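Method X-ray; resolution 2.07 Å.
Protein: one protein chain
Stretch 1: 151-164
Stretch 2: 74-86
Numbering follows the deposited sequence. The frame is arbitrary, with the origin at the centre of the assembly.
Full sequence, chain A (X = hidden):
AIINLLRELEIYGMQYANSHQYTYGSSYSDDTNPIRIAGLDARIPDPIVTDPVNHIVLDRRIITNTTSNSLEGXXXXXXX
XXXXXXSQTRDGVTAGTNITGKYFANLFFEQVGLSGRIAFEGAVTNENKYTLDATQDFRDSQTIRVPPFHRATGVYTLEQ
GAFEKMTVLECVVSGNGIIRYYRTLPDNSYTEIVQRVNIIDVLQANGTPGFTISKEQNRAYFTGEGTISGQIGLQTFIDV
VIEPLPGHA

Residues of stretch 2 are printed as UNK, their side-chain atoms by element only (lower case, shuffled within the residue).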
# COMPACT_ATOMS: atom_id res chain seq x y z
N ARG A 151 13.31 25.32 -37.78
CA ARG A 151 13.40 25.26 -36.33
C ARG A 151 12.83 23.91 -35.92
O ARG A 151 11.89 23.41 -36.55
CB ARG A 151 12.58 26.38 -35.66
CG ARG A 151 11.09 26.12 -35.61
CD ARG A 151 10.40 26.98 -34.54
NE ARG A 151 10.51 28.40 -34.82
CZ ARG A 151 9.96 28.99 -35.88
NH1 ARG A 151 9.25 28.28 -36.75
NH2 ARG A 151 10.12 30.29 -36.08
N ALA A 152 13.41 23.32 -34.88
CA ALA A 152 12.94 22.04 -34.38
C ALA A 152 12.39 22.26 -32.98
O ALA A 152 13.06 22.82 -32.11
CB ALA A 152 14.08 21.02 -34.33
N THR A 153 11.16 21.84 -32.76
CA THR A 153 10.54 21.99 -31.46
C THR A 153 10.33 20.62 -30.86
O THR A 153 9.53 19.83 -31.35
CB THR A 153 9.20 22.72 -31.57
OG1 THR A 153 9.44 24.02 -32.12
CG2 THR A 153 8.55 22.87 -30.20
N GLY A 154 11.10 20.33 -29.82
CA GLY A 154 10.98 19.05 -29.15
C GLY A 154 10.11 19.15 -27.91
O GLY A 154 10.40 19.93 -27.00
N VAL A 155 9.05 18.34 -27.87
CA VAL A 155 8.12 18.32 -26.74
C VAL A 155 8.25 16.98 -26.03
O VAL A 155 8.12 15.92 -26.66
CB VAL A 155 6.65 18.49 -27.24
CG1 VAL A 155 5.68 18.31 -26.09
CG2 VAL A 155 6.47 19.89 -27.86
N TYR A 156 8.52 17.04 -24.73
CA TYR A 156 8.70 15.86 -23.87
C TYR A 156 7.37 15.60 -23.17
O TYR A 156 6.89 16.44 -22.40
CB TYR A 156 9.81 16.14 -22.85
CG TYR A 156 10.33 14.93 -22.11
CD1 TYR A 156 10.44 13.69 -22.73
CD2 TYR A 156 10.79 15.05 -20.79
CE1 TYR A 156 10.99 12.58 -22.06
CE2 TYR A 156 11.34 13.96 -20.11
CZ TYR A 156 11.45 12.74 -20.75
OH TYR A 156 12.05 11.68 -20.09
N THR A 157 6.77 14.45 -23.47
CA THR A 157 5.48 14.08 -22.91
C THR A 157 5.51 12.85 -22.02
O THR A 157 6.19 11.86 -22.32
CB THR A 157 4.46 13.81 -24.04
OG1 THR A 157 4.27 15.01 -24.79
CG2 THR A 157 3.12 13.35 -23.48
N LEU A 158 4.77 12.91 -20.92
CA LEU A 158 4.67 11.79 -20.00
C LEU A 158 3.26 11.23 -20.06
O LEU A 158 2.28 11.97 -19.97
CB LEU A 158 4.96 12.21 -18.56
CG LEU A 158 4.62 11.15 -17.50
CD1 LEU A 158 5.56 9.95 -17.65
CD2 LEU A 158 4.74 11.73 -16.10
N GLU A 159 3.16 9.92 -20.23
CA GLU A 159 1.87 9.26 -20.24
C GLU A 159 1.66 8.83 -18.79
O GLU A 159 2.37 7.96 -18.28
CB GLU A 159 1.90 8.06 -21.16
CG GLU A 159 0.58 7.38 -21.32
CD GLU A 159 0.61 6.38 -22.45
OE1 GLU A 159 1.02 5.22 -22.21
OE2 GLU A 159 0.26 6.76 -23.59
N GLN A 160 0.69 9.46 -18.12
CA GLN A 160 0.39 9.17 -16.73
C GLN A 160 -0.88 8.36 -16.55
O GLN A 160 -1.95 8.76 -17.00
CB GLN A 160 0.27 10.47 -15.93
CG GLN A 160 0.08 10.25 -14.44
CD GLN A 160 -0.07 11.55 -13.67
OE1 GLN A 160 -0.96 12.35 -13.97
NE2 GLN A 160 0.80 11.77 -12.68
N GLY A 161 -0.74 7.21 -15.89
CA GLY A 161 -1.88 6.35 -15.62
C GLY A 161 -2.51 6.69 -14.28
O GLY A 161 -1.89 7.35 -13.44
N ALA A 162 -3.74 6.25 -14.09
CA ALA A 162 -4.45 6.50 -12.84
C ALA A 162 -5.22 5.24 -12.53
O ALA A 162 -5.59 4.49 -13.45
CB ALA A 162 -5.40 7.69 -12.98
N PHE A 163 -5.49 4.98 -11.25
CA PHE A 163 -6.21 3.77 -10.90
C PHE A 163 -6.90 3.90 -9.55
O PHE A 163 -6.59 4.79 -8.76
CB PHE A 163 -5.23 2.59 -10.84
CG PHE A 163 -4.12 2.81 -9.86
CD1 PHE A 163 -4.25 2.42 -8.53
CD2 PHE A 163 -2.97 3.50 -10.24
CE1 PHE A 163 -3.27 2.73 -7.60
CE2 PHE A 163 -1.98 3.81 -9.32
CZ PHE A 163 -2.13 3.43 -7.99
N GLU A 164 -7.84 3.00 -9.30
CA GLU A 164 -8.57 2.94 -8.05
C GLU A 164 -8.90 1.46 -7.94
O GLU A 164 -9.66 0.92 -8.75
CB GLU A 164 -9.85 3.78 -8.12
CG GLU A 164 -10.30 4.26 -6.76
CD GLU A 164 -11.62 5.00 -6.82
OE1 GLU A 164 -11.76 5.91 -7.68
OE2 GLU A 164 -12.50 4.69 -5.99
N UNK A 74 20.31 17.85 -30.66
CA UNK A 74 20.01 16.80 -29.69
C UNK A 74 19.29 17.43 -28.51
O UNK A 74 19.77 18.40 -27.92
c UNK A 74 21.97 15.31 -30.31
c UNK A 74 20.97 15.16 -28.04
c UNK A 74 21.31 16.11 -29.17
N UNK A 75 18.12 16.88 -28.20
CA UNK A 75 17.33 17.32 -27.06
C UNK A 75 17.59 16.33 -25.94
O UNK A 75 17.32 15.14 -26.07
c UNK A 75 15.00 18.00 -29.66
c UNK A 75 15.83 17.30 -27.39
c UNK A 75 15.35 19.69 -28.00
c UNK A 75 14.58 18.97 -30.57
c UNK A 75 15.39 18.35 -28.37
c UNK A 75 14.93 20.66 -28.90
c UNK A 75 14.55 20.30 -30.19
N UNK A 76 18.14 16.82 -24.83
CA UNK A 76 18.39 15.96 -23.69
C UNK A 76 17.47 16.41 -22.55
O UNK A 76 17.63 17.50 -21.99
o UNK A 76 20.01 15.39 -22.01
c UNK A 76 19.85 16.06 -23.24
N UNK A 77 16.51 15.56 -22.21
CA UNK A 77 15.53 15.85 -21.17
C UNK A 77 15.73 15.06 -19.89
O UNK A 77 16.11 13.89 -19.91
c UNK A 77 14.12 15.57 -21.69
c UNK A 77 13.48 16.06 -24.07
c UNK A 77 12.71 18.23 -24.77
c UNK A 77 13.35 17.84 -22.48
c UNK A 77 13.01 16.90 -25.07
c UNK A 77 12.88 18.70 -23.47
c UNK A 77 13.66 16.51 -22.77
N UNK A 78 15.44 15.72 -18.77
CA UNK A 78 15.53 15.12 -17.45
C UNK A 78 14.46 15.79 -16.60
O UNK A 78 14.56 16.98 -16.30
o UNK A 78 16.88 15.03 -15.45
c UNK A 78 16.90 15.38 -16.82
N UNK A 79 13.44 15.05 -16.23
CA UNK A 79 12.38 15.63 -15.43
C UNK A 79 11.95 14.66 -14.33
O UNK A 79 11.61 13.51 -14.59
n UNK A 79 11.96 16.43 -18.65
c UNK A 79 11.68 16.98 -17.48
c UNK A 79 11.23 16.02 -16.36
o UNK A 79 11.80 18.19 -17.28
N UNK A 80 11.99 15.13 -13.09
CA UNK A 80 11.61 14.32 -11.94
C UNK A 80 10.15 14.57 -11.62
O UNK A 80 9.81 15.58 -11.01
c UNK A 80 12.49 14.66 -10.74
N UNK A 81 9.28 13.65 -12.03
CA UNK A 81 7.84 13.76 -11.82
C UNK A 81 7.39 13.00 -10.58
O UNK A 81 7.80 11.86 -10.36
c UNK A 81 3.28 13.52 -12.95
c UNK A 81 4.57 13.00 -12.87
c UNK A 81 7.08 13.23 -13.03
c UNK A 81 5.48 15.12 -13.53
o UNK A 81 1.82 15.38 -13.39
c UNK A 81 4.19 15.65 -13.62
c UNK A 81 3.09 14.85 -13.32
c UNK A 81 5.68 13.79 -13.16
N UNK A 82 6.53 13.62 -9.80
CA UNK A 82 6.02 13.01 -8.58
C UNK A 82 4.57 12.58 -8.71
O UNK A 82 3.70 13.40 -8.98
c UNK A 82 6.10 13.98 -7.40
o UNK A 82 7.47 14.30 -7.14
c UNK A 82 5.48 13.37 -6.16
N UNK A 83 4.33 11.29 -8.52
CA UNK A 83 2.97 10.76 -8.59
C UNK A 83 2.60 10.24 -7.21
O UNK A 83 3.44 9.71 -6.49
o UNK A 83 3.15 10.12 -10.94
c UNK A 83 2.89 9.63 -9.63
N UNK A 84 1.34 10.39 -6.84
CA UNK A 84 0.87 9.96 -5.53
C UNK A 84 -0.06 8.77 -5.55
O UNK A 84 -0.82 8.58 -6.50
n UNK A 84 -1.00 14.28 -1.12
c UNK A 84 0.13 13.95 -1.72
c UNK A 84 -0.93 11.96 -2.72
n UNK A 84 0.20 12.86 -2.48
n UNK A 84 1.20 14.72 -1.56
c UNK A 84 -0.50 10.73 -3.51
c UNK A 84 0.17 11.12 -4.82
N UNK A 85 0.01 7.97 -4.50
CA UNK A 85 -0.87 6.82 -4.34
C UNK A 85 -1.38 6.88 -2.92
O UNK A 85 -0.64 7.25 -2.00
c UNK A 85 -0.12 5.49 -4.55
c UNK A 85 0.62 5.50 -5.87
o UNK A 85 0.81 5.28 -3.48
N UNK A 86 -2.64 6.54 -2.73
CA UNK A 86 -3.24 6.57 -1.41
C UNK A 86 -3.95 5.25 -1.11
O UNK A 86 -4.56 4.66 -2.00
o UNK A 86 -4.80 7.82 -0.05
c UNK A 86 -4.23 7.73 -1.33

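Position 74 carries three carbons, the first bearing the other two, and nothing of stretch 1 lies within reach: a beta-branched V74. Position 75 has one carbon and then a six-carbon ring without oxygen, which lies over G154 CA and brings its edge to A152 O: F75. Its CZ is 3.5 Å from A152 O, near the ring plane, while G154 CA sits over the ring face, 4.0 Å from the centroid and 17° off the normal. An ideal CB on G154 would fall 2.8 Å from F75 CD2, a clash, so the ring occupies space left by the glycine.

At position 76 a carbon and an oxygen, out of reach of stretch 1, give S76. Position 77 repeats the pattern of one carbon and an all-carbon ring, here lying against Y156, hence F77. The two ring planes are 7° apart and the centroids 4.8 Å apart; the rings are slid so far that they barely overlap. Each ring instead covers the other's beta carbon: Y156 CB is 3.7 Å from the F77 centroid, and F77 CB is 3.7 Å from the Y156 centroid.

Position 78, a carbon and an oxygen with CA-to-CB pointing away, is S78. Position 79 has two carbons, the second carrying one oxygen and one nitrogen, and it reaches the edge of the Y156 ring, which defines N79. The modelled nitrogen ND2 is 2.8 Å from Y156 CD2, too close to support any interaction. The single carbon of position 80, far from stretch 1, identifies A80.

Position 81 shows one carbon and a six-carbon ring bearing an oxygen, with L158 over its face and Q160 at its edge: Y81. L158 CD2 lies 3.9 Å from the centroid and 27° off the normal, and Q160 NE2 is 3.0 Å from Y81 CE2.

Position 82 branches at its first carbon into oxygen and carbon, and its CA-to-CB bond points away; it is T82. Position 83 has one carbon and one oxygen, the latter near Q160 NE2, so S83; Q160 NE2 donates a weak hydrogen bond to S83 OG, at 3.4 Å and 150°. Position 84 extends through three carbons and a nitrogen to a carbon carrying two more nitrogens; its CA-to-CB bond points away from stretch 1, and no contact forms: R84. Position 85 again branches into oxygen and carbon and meets the edge of the F163 ring: T85, whose CG2 is 4.0 Å from F163 CZ. Position 86, a carbon and an oxygen, is S86, without contact.

The strands run in similar directions, 22° apart, with axes 8.8 Å apart at closest approach. From 75 to 83, the odd positions point toward stretch 1, as strand alternation predicts. The contact buries 549 Å² and rests chiefly on aromatic faces packed against aliphatic carbons, with one weak polar link.

Stretch 2, residues 74-86: VFSFSNAYTSRTS
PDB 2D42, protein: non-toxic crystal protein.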